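Local coordinates for protein alpha-L-rhamnosidase (Aspergillus terreus, PDB 6GSZ) that probably hydrolyses terminal non-reducing alpha-L-rhamnose residues from alpha-L-rhamnosides, as a calcium-binding, N-glycosylated multidomain fungal glycosidase, at residues 26-31 with 804-809; 538-543 with 781-786; 786-791 with 835-840; 840-845 with 854-859. All coordinates share one frame; numbering follows the deposited sequence. Where two conformers were deposited one is given.

Contact 1: residues 26-31 with 804-809; sequences SWRFDG and KFLTPY. With CA (calcium ion), chain T.
Arg28, modelled in two conformers, in the one given carries most of the polar chemistry between residues 26-31 and 804-809, and across the contact its hydrogen bonds go to a single carbonyl. NE lies 2.8 Å from Thr807 O and NH1 3.0 Å from the same oxygen, but both hydrogen bonds are weak, with N-H...O angles of 119° and 134°, because one acceptor sits in the fork between two N-H groups. The bend at chi3 (-92°) turns NE out of the line of the aliphatic chain, near this oxygen. NH2 forms a salt bridge with Glu427, outside both segments. A conventional backbone bond follows one residue on, from Phe29 N to Tyr809 O (3.0 Å), with the donor well above the carbonyl plane; this oxygen lies at the edge of the Phe29 ring. Water 1 donates to both Trp27 O and Pro808 O, bridging two acceptors that cannot bond to each other.

Leu806 packs its CG over the centre of one guanidinium face, 3.7 Å from Arg28 CZ. Thr807 OG1, also hydrogen-bonded to Gly810 O, accepts from Tyr809 N in an ST turn at the end of strand 800-807. Asp30 OD1 binds a calcium ion whose other ligands given here are waters.

A buried arginine thus links the N-terminal immunoglobulin-like domain to a carbonyl of the C-terminal domain, its charge probably balanced in part by Glu427.

Contact 2: residues 538-543 with 781-786; sequences LYESFG and AEPGWR
The Tyr539 ring receives Pro783 on one face: CB stands 3.8 Å from the ring centroid, offset toward the rim, in a CH-pi contact, while Pro783 CG lies 3.6 Å from Tyr539 CE2. The indole of Trp785 is met at its edge instead, where Ser541 O lies in the ring plane, 3.2 Å from CD1. Beside that carbon, NE1 donates to water 5, which is also hydrogen-bonded to Ser541 OG; this hydroxyl has a further partner in Gln537. The guanidinium of Arg786 is gripped at its edge within its own segment, NE and NH2 each taking one oxygen of Glu782 in a side-on salt bridge that is nearly coplanar with the guanidinium.

One direct hydrogen bond crosses the contact, from Gly784 N to Glu540 O (2.8 Å, 168°). Glu540 O also takes a CA-H...O contact from Pro783, and Ser541 O takes another from Gly784 CA at 3.5 Å. Glycine meets glycine where Gly543, the first residue past the helix, has positive phi: a CB there would clash with Pro783 O, and one on Gly784 would press against Gly543 CA, so the two backbones approach to 3.9 Å between CA atoms.

Residues 782-785 form a type II beta turn, with Trp785 N bonded to Glu782 O and Pro783 and Gly784 at its corners. This turn docks on the C-terminal end of helix 530-542, joining the C-terminal beta domain to the six-hairpin glycosidase domain, the (alpha/alpha)6 barrel of this family.

Contact 3: residues 786-791 with 835-840; sequences RRINIE and EVPPNT. With CA (calcium ion), chain M.
Ile788 and Ile790 both hold CG1 anti to the carbonyl carbon (chi1 -51° and -54°) and continue with CD1 extended, which carries each terminal methyl across to residues 835-840. Ile788 CD1 meets Pro837 CD tip to tip at 3.9 Å and lies close to Thr840 OG1, while Ile790 CD1 touches Val836 CG2 at 4.0 Å. Thr840, with chi1 at 74°, places OG1 between its backbone N and carbonyl carbon; from there the hydroxyl donates to Pro837 O (2.7 Å). That oxygen also accepts from Thr840 N, closing the type II turn 837-840.

No direct hydrogen bond spans the two segments. Arg786 O lies instead against Thr840 CB at 3.3 Å and receives its CA-H...O contact. It also accepts from Arg787 NH1 (3.0 Å), and each guanidinium sets a nitrogen over a face of the other, the planes being tilted. Waters 6 and 7 link Arg786 NH1 and Arg787 NH1, respectively, to Asn839 O, the latter through a weak bond. The Asn839 amide is itself held by Gln38, Ser60 and Ser62.

Glu791 binds a calcium ion through both carboxylate oxygens, and Asn789 ND2 donates to the anti lone pair of Glu791 OE1.

Aliphatic packing therefore joins the two sheets of the C-terminal domain, while water mediates at the arginine end, where Glu782, paired with Arg786, and Arg786 O, bonded to Arg787, probably offset the two like charges.

Contact 4: residues 840-845 with 854-859; sequences TRATVV and VDVGSG
Arg841 and Asp855 meet in a salt bridge, NE lying 3.1 Å from OD1 with a weak hydrogen bond (135°). The two side chains cross at about a right angle, their guanidinium and carboxylate planes 88° apart, and the carboxylate stands at the guanidinium edge. One guanidinium face lies against the backbone at Val856 C and Gly857 N, with NH1 3.5 Å from Gly857 CA. A CB on Gly857 would clash with that nitrogen.

Beneath this polar pair, Ala842 CB and Val844 CG2 pack against Val856 CG2 at 3.9 and 4.1 Å, on the same sheet face. Strands 841-845 and 853-856 form an antiparallel beta hairpin: Ala842-Val856 and Val844-Val854 are hydrogen-bonded pairs with two N-H...O bonds each, and Thr843-Asp855 between them is a non-hydrogen-bonded pair. Ala842 N to Val856 O and Val844 N to Val854 O are both 2.8 Å.

Beyond the Ala842-Val856 pair, water 13 joins the two segments, donating to Thr840 O and accepting from Ser858 N. Ser858 OG is held by Val33 and Trp36 of the N-terminal domain, and Tyr863 of strand 859-868 packs on Val844 and Val856.

In the fold
Contacts 1, 3 and 4 are buried and contact 2 is partly so; contact 4 lies farthest from the chain centre, about 30 Å from it. Contacts 1 and 2 join different domains, whereas contacts 3 and 4 stay within the C-terminal beta domain. Contacts 3 and 4 share Thr840 and the sheet in which strands 787-790 and 841-845 run parallel; contacts 2 and 3 share Arg786. Tyr809 links contacts 1 and 3 by packing on Thr840 and Arg786, and Phe805 meets Trp785 of contact 2. Regular strand hydrogen bonding dominates contact 4 and aliphatic packing contact 3; an arginine with one backbone bond marks contact 1, and a single backbone bond with proline-on-tyrosine packing contact 2.

Contact 1: residues 26-31 with 804-809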
# COMPACT_ATOMS: atom_id res chain seq x y z
N SER A 26 -3.93 -6.29 -20.50
CA SER A 26 -2.72 -7.06 -20.21
C SER A 26 -3.08 -8.53 -19.98
O SER A 26 -4.16 -8.82 -19.48
CB SER A 26 -2.01 -6.55 -18.98
OG SER A 26 -1.70 -5.18 -19.05
N TRP A 27 -2.18 -9.43 -20.33
CA TRP A 27 -2.38 -10.82 -19.99
C TRP A 27 -1.09 -11.39 -19.45
O TRP A 27 -0.03 -11.20 -20.04
CB TRP A 27 -2.91 -11.62 -21.19
CG TRP A 27 -2.21 -11.36 -22.49
CD1 TRP A 27 -1.24 -12.11 -23.10
CD2 TRP A 27 -2.55 -10.32 -23.41
NE1 TRP A 27 -0.94 -11.55 -24.31
CE2 TRP A 27 -1.72 -10.47 -24.55
CE3 TRP A 27 -3.50 -9.28 -23.39
CZ2 TRP A 27 -1.80 -9.61 -25.62
CZ3 TRP A 27 -3.58 -8.42 -24.45
CH2 TRP A 27 -2.73 -8.59 -25.57
N ARG A 28 -1.20 -12.19 -18.41
CA ARG A 28 -0.09 -12.92 -17.85
C ARG A 28 -0.11 -14.37 -18.37
O ARG A 28 -1.17 -14.93 -18.59
CB ARG A 28 -0.26 -12.78 -16.34
CG ARG A 28 0.95 -13.18 -15.52
CD ARG A 28 0.63 -12.76 -14.10
NE ARG A 28 1.13 -11.43 -13.81
CZ ARG A 28 0.76 -10.68 -12.79
NH1 ARG A 28 1.60 -9.76 -12.34
NH2 ARG A 28 -0.43 -10.84 -12.24
N PHE A 29 1.07 -14.95 -18.53
CA PHE A 29 1.24 -16.29 -19.03
C PHE A 29 1.56 -17.27 -17.90
O PHE A 29 2.17 -16.90 -16.87
CB PHE A 29 2.39 -16.32 -20.03
CG PHE A 29 2.20 -15.46 -21.25
CD1 PHE A 29 1.37 -15.86 -22.29
CD2 PHE A 29 2.82 -14.22 -21.34
CE1 PHE A 29 1.25 -15.09 -23.43
CE2 PHE A 29 2.63 -13.42 -22.45
CZ PHE A 29 1.87 -13.87 -23.51
N ASP A 30 1.19 -18.53 -18.14
CA ASP A 30 1.59 -19.66 -17.29
C ASP A 30 2.14 -20.74 -18.23
O ASP A 30 1.62 -20.97 -19.28
CB ASP A 30 0.42 -20.13 -16.42
CG ASP A 30 0.71 -21.17 -15.36
OD1 ASP A 30 1.90 -21.54 -15.12
OD2 ASP A 30 -0.27 -21.61 -14.76
N GLY A 31 3.17 -21.45 -17.80
CA GLY A 31 3.69 -22.52 -18.61
C GLY A 31 5.21 -22.54 -18.58
O GLY A 31 5.82 -21.59 -18.29
N LYS A 804 10.54 -15.79 -5.33
CA LYS A 804 9.59 -15.85 -6.41
C LYS A 804 9.01 -14.45 -6.62
O LYS A 804 8.71 -13.76 -5.63
CB LYS A 804 8.43 -16.82 -6.08
CG LYS A 804 8.84 -18.24 -5.75
CD LYS A 804 7.66 -19.18 -5.58
CE LYS A 804 8.09 -20.55 -5.11
NZ LYS A 804 6.95 -21.43 -4.78
N PHE A 805 8.77 -14.09 -7.88
CA PHE A 805 8.17 -12.82 -8.22
C PHE A 805 7.25 -12.99 -9.42
O PHE A 805 7.70 -13.36 -10.51
CB PHE A 805 9.21 -11.73 -8.48
CG PHE A 805 8.60 -10.42 -8.86
CD1 PHE A 805 7.72 -9.79 -7.98
CD2 PHE A 805 8.83 -9.84 -10.09
CE1 PHE A 805 7.10 -8.61 -8.34
CE2 PHE A 805 8.20 -8.67 -10.45
CZ PHE A 805 7.30 -8.07 -9.58
N LEU A 806 5.96 -12.65 -9.20
CA LEU A 806 4.97 -12.68 -10.27
C LEU A 806 5.03 -11.39 -11.06
O LEU A 806 4.44 -10.38 -10.73
CB LEU A 806 3.60 -12.93 -9.66
CG LEU A 806 2.47 -13.22 -10.64
CD1 LEU A 806 2.75 -14.49 -11.43
CD2 LEU A 806 1.17 -13.35 -9.86
N THR A 807 5.85 -11.42 -12.10
CA THR A 807 6.02 -10.33 -13.02
C THR A 807 4.73 -10.10 -13.79
O THR A 807 3.85 -10.99 -13.82
CB THR A 807 7.14 -10.58 -14.05
OG1 THR A 807 6.66 -11.44 -15.08
CG2 THR A 807 8.43 -11.11 -13.47
N PRO A 808 4.61 -8.95 -14.50
CA PRO A 808 3.51 -8.77 -15.44
C PRO A 808 3.37 -9.82 -16.56
O PRO A 808 2.35 -9.84 -17.25
CB PRO A 808 3.82 -7.36 -16.00
CG PRO A 808 4.61 -6.64 -14.93
CD PRO A 808 5.48 -7.76 -14.41
N TYR A 809 4.38 -10.68 -16.72
CA TYR A 809 4.43 -11.74 -17.74
C TYR A 809 4.14 -13.13 -17.17
O TYR A 809 3.91 -14.08 -17.97
CB TYR A 809 5.79 -11.74 -18.43
CG TYR A 809 6.04 -10.42 -19.11
CD1 TYR A 809 5.63 -10.23 -20.42
CD2 TYR A 809 6.65 -9.37 -18.45
CE1 TYR A 809 5.76 -9.00 -21.04
CE2 TYR A 809 6.80 -8.13 -19.04
CZ TYR A 809 6.35 -7.94 -20.35
OH TYR A 809 6.44 -6.72 -20.96
CA CA T . 3.55 -22.01 -13.54
O HOH W 1 2.47 -10.39 -20.18
O HOH W 2 4.88 -22.48 -15.32
O HOH W 3 3.50 -20.08 -13.33
O HOH W 4 5.52 -21.19 -12.08

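Contact 2: residues 538-543 with 781-786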
# COMPACT_ATOMS: atom_id res chain seq x y z
N LEU A 538 7.88 3.30 -9.58
CA LEU A 538 6.70 2.69 -10.10
C LEU A 538 6.93 2.25 -11.55
O LEU A 538 6.42 1.21 -11.97
CB LEU A 538 5.52 3.67 -9.95
CG LEU A 538 4.15 3.06 -9.94
CD1 LEU A 538 3.94 2.10 -8.76
CD2 LEU A 538 3.13 4.18 -9.92
N TYR A 539 7.61 3.12 -12.32
CA TYR A 539 7.92 2.79 -13.71
C TYR A 539 8.94 1.63 -13.82
O TYR A 539 8.70 0.70 -14.59
CB TYR A 539 8.43 4.05 -14.41
CG TYR A 539 8.73 3.82 -15.87
CD1 TYR A 539 7.71 3.50 -16.73
CD2 TYR A 539 10.00 3.89 -16.40
CE1 TYR A 539 7.91 3.26 -18.08
CE2 TYR A 539 10.22 3.73 -17.76
CZ TYR A 539 9.18 3.39 -18.61
OH TYR A 539 9.37 3.15 -19.94
N GLU A 540 9.96 1.64 -12.95
CA GLU A 540 10.90 0.53 -12.92
C GLU A 540 10.15 -0.79 -12.69
O GLU A 540 10.42 -1.83 -13.33
CB GLU A 540 11.93 0.71 -11.82
CG GLU A 540 12.92 1.82 -12.13
CD GLU A 540 13.80 1.63 -13.34
OE1 GLU A 540 14.58 0.65 -13.33
OE2 GLU A 540 13.65 2.44 -14.29
N SER A 541 9.15 -0.75 -11.79
CA SER A 541 8.46 -1.99 -11.39
C SER A 541 7.42 -2.45 -12.43
O SER A 541 7.29 -3.67 -12.69
CB SER A 541 7.76 -1.75 -10.07
OG SER A 541 8.70 -1.56 -9.03
N PHE A 542 6.66 -1.49 -13.00
CA PHE A 542 5.46 -1.89 -13.80
C PHE A 542 5.50 -1.44 -15.27
O PHE A 542 4.71 -1.89 -16.08
CB PHE A 542 4.18 -1.45 -13.10
CG PHE A 542 4.03 -2.00 -11.71
CD1 PHE A 542 3.79 -3.34 -11.47
CD2 PHE A 542 4.20 -1.16 -10.63
CE1 PHE A 542 3.70 -3.83 -10.18
CE2 PHE A 542 4.12 -1.65 -9.33
CZ PHE A 542 3.88 -2.98 -9.10
N GLY A 543 6.45 -0.56 -15.61
CA GLY A 543 6.69 -0.18 -16.98
C GLY A 543 5.61 0.62 -17.69
O GLY A 543 5.52 0.63 -18.91
N ALA A 781 15.70 -5.59 -15.45
CA ALA A 781 16.73 -5.06 -16.35
C ALA A 781 16.13 -4.05 -17.34
O ALA A 781 16.86 -3.31 -17.97
CB ALA A 781 17.47 -6.16 -17.08
N GLU A 782 14.80 -4.06 -17.48
CA GLU A 782 14.04 -3.09 -18.25
C GLU A 782 12.85 -2.75 -17.36
O GLU A 782 12.31 -3.65 -16.70
CB GLU A 782 13.53 -3.69 -19.56
CG GLU A 782 12.71 -2.79 -20.43
CD GLU A 782 12.23 -3.51 -21.68
OE1 GLU A 782 13.04 -3.64 -22.60
OE2 GLU A 782 11.07 -4.00 -21.71
N PRO A 783 12.41 -1.48 -17.33
CA PRO A 783 11.23 -1.14 -16.53
C PRO A 783 10.05 -2.06 -16.87
O PRO A 783 9.71 -2.18 -18.02
CB PRO A 783 10.94 0.33 -16.93
CG PRO A 783 12.28 0.86 -17.31
CD PRO A 783 13.02 -0.30 -17.95
N GLY A 784 9.44 -2.67 -15.84
CA GLY A 784 8.35 -3.57 -16.06
C GLY A 784 8.68 -5.05 -16.17
O GLY A 784 7.77 -5.85 -16.42
N TRP A 785 9.97 -5.42 -16.07
CA TRP A 785 10.42 -6.81 -15.93
C TRP A 785 10.33 -7.63 -17.23
O TRP A 785 10.47 -8.85 -17.14
CB TRP A 785 9.71 -7.53 -14.80
CG TRP A 785 10.01 -7.03 -13.41
CD1 TRP A 785 9.40 -6.01 -12.74
CD2 TRP A 785 10.90 -7.63 -12.47
NE1 TRP A 785 9.91 -5.90 -11.48
CE2 TRP A 785 10.82 -6.89 -11.27
CE3 TRP A 785 11.73 -8.75 -12.50
CZ2 TRP A 785 11.54 -7.22 -10.13
CZ3 TRP A 785 12.46 -9.07 -11.39
CH2 TRP A 785 12.35 -8.33 -10.21
N ARG A 786 10.23 -7.00 -18.40
CA ARG A 786 10.28 -7.81 -19.63
C ARG A 786 11.71 -8.32 -19.88
O ARG A 786 11.91 -9.32 -20.62
CB ARG A 786 9.84 -6.96 -20.82
CG ARG A 786 9.54 -7.73 -22.10
CD ARG A 786 9.32 -6.75 -23.26
NE ARG A 786 10.55 -6.02 -23.58
CZ ARG A 786 11.44 -6.34 -24.53
NH1 ARG A 786 11.18 -7.35 -25.35
NH2 ARG A 786 12.57 -5.66 -24.57
O HOH W 5 8.91 -4.56 -8.78

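Contact 3: residues 786-791 with 835-840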
# COMPACT_ATOMS: atom_id res chain seq x y z
N ARG A 786 10.23 -7.00 -18.40
CA ARG A 786 10.28 -7.81 -19.63
C ARG A 786 11.71 -8.32 -19.88
O ARG A 786 11.91 -9.32 -20.62
CB ARG A 786 9.84 -6.96 -20.82
CG ARG A 786 9.54 -7.73 -22.10
CD ARG A 786 9.32 -6.75 -23.26
NE ARG A 786 10.55 -6.02 -23.58
CZ ARG A 786 11.44 -6.34 -24.53
NH1 ARG A 786 11.18 -7.35 -25.35
NH2 ARG A 786 12.57 -5.66 -24.57
N ARG A 787 12.69 -7.65 -19.26
CA ARG A 787 14.05 -8.15 -19.21
C ARG A 787 14.43 -8.20 -17.73
O ARG A 787 14.02 -7.29 -16.97
CB ARG A 787 15.03 -7.22 -19.94
CG ARG A 787 14.78 -7.09 -21.43
CD ARG A 787 15.22 -8.42 -22.03
NE ARG A 787 15.08 -8.51 -23.48
CZ ARG A 787 14.03 -9.02 -24.10
NH1 ARG A 787 12.99 -9.40 -23.37
NH2 ARG A 787 14.02 -9.12 -25.42
N ILE A 788 15.00 -9.31 -17.30
CA ILE A 788 15.24 -9.62 -15.92
C ILE A 788 16.74 -9.83 -15.68
O ILE A 788 17.39 -10.52 -16.49
CB ILE A 788 14.44 -10.87 -15.51
CG1 ILE A 788 12.98 -10.69 -15.92
CG2 ILE A 788 14.61 -11.18 -14.03
CD1 ILE A 788 12.09 -11.88 -15.64
N ASN A 789 17.29 -9.30 -14.59
CA ASN A 789 18.67 -9.65 -14.17
C ASN A 789 18.53 -10.69 -13.06
O ASN A 789 17.68 -10.54 -12.17
CB ASN A 789 19.48 -8.38 -13.83
CG ASN A 789 20.98 -8.56 -13.73
OD1 ASN A 789 21.67 -8.79 -14.74
ND2 ASN A 789 21.54 -8.40 -12.52
N ILE A 790 19.33 -11.76 -13.17
CA ILE A 790 19.35 -12.83 -12.21
C ILE A 790 20.78 -12.98 -11.71
O ILE A 790 21.62 -13.62 -12.40
CB ILE A 790 18.78 -14.15 -12.76
CG1 ILE A 790 17.38 -13.90 -13.33
CG2 ILE A 790 18.78 -15.19 -11.66
CD1 ILE A 790 16.67 -15.12 -13.82
N GLU A 791 21.08 -12.33 -10.59
CA GLU A 791 22.46 -12.14 -10.11
C GLU A 791 22.46 -12.43 -8.61
O GLU A 791 22.51 -11.52 -7.79
CB GLU A 791 22.97 -10.74 -10.50
CG GLU A 791 24.42 -10.42 -10.14
CD GLU A 791 24.95 -9.08 -10.66
OE1 GLU A 791 24.23 -8.38 -11.38
OE2 GLU A 791 26.06 -8.67 -10.32
N GLU A 835 13.66 -19.68 -13.06
CA GLU A 835 12.46 -19.70 -13.88
C GLU A 835 12.26 -18.32 -14.49
O GLU A 835 12.28 -17.32 -13.76
CB GLU A 835 11.29 -20.02 -12.97
CG GLU A 835 9.96 -20.13 -13.61
CD GLU A 835 8.85 -20.42 -12.59
OE1 GLU A 835 9.11 -20.32 -11.32
OE2 GLU A 835 7.74 -20.75 -13.05
N VAL A 836 12.11 -18.28 -15.81
CA VAL A 836 11.98 -17.05 -16.61
C VAL A 836 10.65 -17.15 -17.35
O VAL A 836 10.41 -18.12 -18.05
CB VAL A 836 13.18 -16.89 -17.57
CG1 VAL A 836 13.05 -15.69 -18.52
CG2 VAL A 836 14.46 -16.80 -16.76
N PRO A 837 9.73 -16.18 -17.17
CA PRO A 837 8.41 -16.34 -17.76
C PRO A 837 8.35 -16.14 -19.26
O PRO A 837 9.21 -15.46 -19.88
CB PRO A 837 7.55 -15.31 -17.00
CG PRO A 837 8.55 -14.26 -16.55
CD PRO A 837 9.87 -14.97 -16.35
N PRO A 838 7.29 -16.72 -19.89
CA PRO A 838 7.03 -16.51 -21.30
C PRO A 838 7.10 -15.01 -21.64
O PRO A 838 6.59 -14.17 -20.90
CB PRO A 838 5.64 -17.13 -21.53
CG PRO A 838 5.53 -18.16 -20.43
CD PRO A 838 6.25 -17.55 -19.25
N ASN A 839 7.63 -14.70 -22.82
CA ASN A 839 7.68 -13.36 -23.40
C ASN A 839 8.74 -12.46 -22.75
O ASN A 839 8.74 -11.25 -23.02
CB ASN A 839 6.30 -12.68 -23.40
CG ASN A 839 6.08 -11.85 -24.65
OD1 ASN A 839 6.74 -12.10 -25.68
ND2 ASN A 839 5.17 -10.89 -24.61
N THR A 840 9.60 -13.04 -21.89
CA THR A 840 10.69 -12.28 -21.27
C THR A 840 12.03 -12.95 -21.60
O THR A 840 12.07 -14.11 -22.03
CB THR A 840 10.52 -12.14 -19.76
OG1 THR A 840 10.79 -13.39 -19.08
CG2 THR A 840 9.14 -11.63 -19.39
CA CA M . 25.59 -6.44 -11.16
O HOH W 6 8.93 -9.45 -25.06
O HOH W 7 11.32 -11.07 -24.77
O HOH W 8 23.09 -5.47 -10.94
O HOH W 9 23.86 -6.32 -13.13
O HOH W 10 26.21 -7.44 -13.54
O HOH W 11 27.85 -7.03 -11.33
O HOH W 12 27.24 -5.32 -9.89

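Contact 4: residues 840-845 with 854-859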
# COMPACT_ATOMS: atom_id res chain seq x y z
N THR A 840 9.60 -13.04 -21.89
CA THR A 840 10.69 -12.28 -21.27
C THR A 840 12.03 -12.95 -21.60
O THR A 840 12.07 -14.11 -22.03
CB THR A 840 10.52 -12.14 -19.76
OG1 THR A 840 10.79 -13.39 -19.08
CG2 THR A 840 9.14 -11.63 -19.39
N ARG A 841 13.10 -12.23 -21.26
CA ARG A 841 14.46 -12.76 -21.33
C ARG A 841 15.20 -12.31 -20.08
O ARG A 841 14.79 -11.33 -19.42
CB ARG A 841 15.23 -12.34 -22.59
CG ARG A 841 14.62 -12.82 -23.89
CD ARG A 841 15.48 -12.59 -25.09
NE ARG A 841 16.78 -13.26 -25.02
CZ ARG A 841 16.98 -14.57 -25.29
NH1 ARG A 841 15.98 -15.35 -25.69
NH2 ARG A 841 18.19 -15.08 -25.24
N ALA A 842 16.23 -13.05 -19.71
CA ALA A 842 17.01 -12.72 -18.54
C ALA A 842 18.51 -12.79 -18.85
O ALA A 842 18.95 -13.45 -19.80
CB ALA A 842 16.66 -13.66 -17.41
N THR A 843 19.28 -12.08 -18.03
CA THR A 843 20.71 -12.23 -17.96
C THR A 843 21.04 -12.87 -16.62
O THR A 843 20.74 -12.29 -15.57
CB THR A 843 21.45 -10.90 -18.11
OG1 THR A 843 21.10 -10.36 -19.38
CG2 THR A 843 22.96 -11.06 -18.06
N VAL A 844 21.57 -14.10 -16.67
CA VAL A 844 21.99 -14.80 -15.50
C VAL A 844 23.47 -14.52 -15.30
O VAL A 844 24.29 -14.79 -16.20
CB VAL A 844 21.69 -16.31 -15.64
CG1 VAL A 844 22.17 -17.07 -14.41
CG2 VAL A 844 20.22 -16.57 -15.95
N VAL A 845 23.83 -13.97 -14.16
CA VAL A 845 25.23 -13.70 -13.80
C VAL A 845 25.60 -14.68 -12.68
O VAL A 845 25.11 -14.54 -11.55
CB VAL A 845 25.39 -12.23 -13.33
CG1 VAL A 845 26.83 -11.93 -12.96
CG2 VAL A 845 24.85 -11.25 -14.36
N VAL A 854 25.12 -15.04 -18.96
CA VAL A 854 24.39 -15.87 -19.91
C VAL A 854 23.05 -15.20 -20.21
O VAL A 854 22.29 -14.93 -19.28
CB VAL A 854 24.13 -17.26 -19.30
CG1 VAL A 854 23.49 -18.19 -20.29
CG2 VAL A 854 25.40 -17.86 -18.72
N ASP A 855 22.71 -15.00 -21.49
CA ASP A 855 21.39 -14.49 -21.94
C ASP A 855 20.51 -15.72 -22.11
O ASP A 855 20.90 -16.68 -22.80
CB ASP A 855 21.55 -13.71 -23.26
CG ASP A 855 20.29 -13.13 -23.93
OD1 ASP A 855 19.27 -12.97 -23.23
OD2 ASP A 855 20.35 -12.81 -25.18
N VAL A 856 19.30 -15.69 -21.56
CA VAL A 856 18.37 -16.78 -21.70
C VAL A 856 16.98 -16.25 -22.01
O VAL A 856 16.65 -15.14 -21.58
CB VAL A 856 18.30 -17.65 -20.43
CG1 VAL A 856 19.59 -18.32 -20.11
CG2 VAL A 856 17.82 -16.91 -19.20
N GLY A 857 16.17 -17.11 -22.65
CA GLY A 857 14.75 -16.88 -22.82
C GLY A 857 13.94 -17.63 -21.78
O GLY A 857 14.45 -18.08 -20.74
N SER A 858 12.63 -17.71 -22.03
CA SER A 858 11.71 -18.28 -21.05
C SER A 858 12.03 -19.76 -20.78
O SER A 858 12.68 -20.46 -21.60
CB SER A 858 10.26 -18.16 -21.49
OG SER A 858 9.97 -18.98 -22.62
N GLY A 859 11.60 -20.22 -19.61
CA GLY A 859 11.67 -21.62 -19.23
C GLY A 859 12.34 -21.79 -17.88
O GLY A 859 12.52 -20.83 -17.15
O HOH W 13 11.54 -15.86 -24.01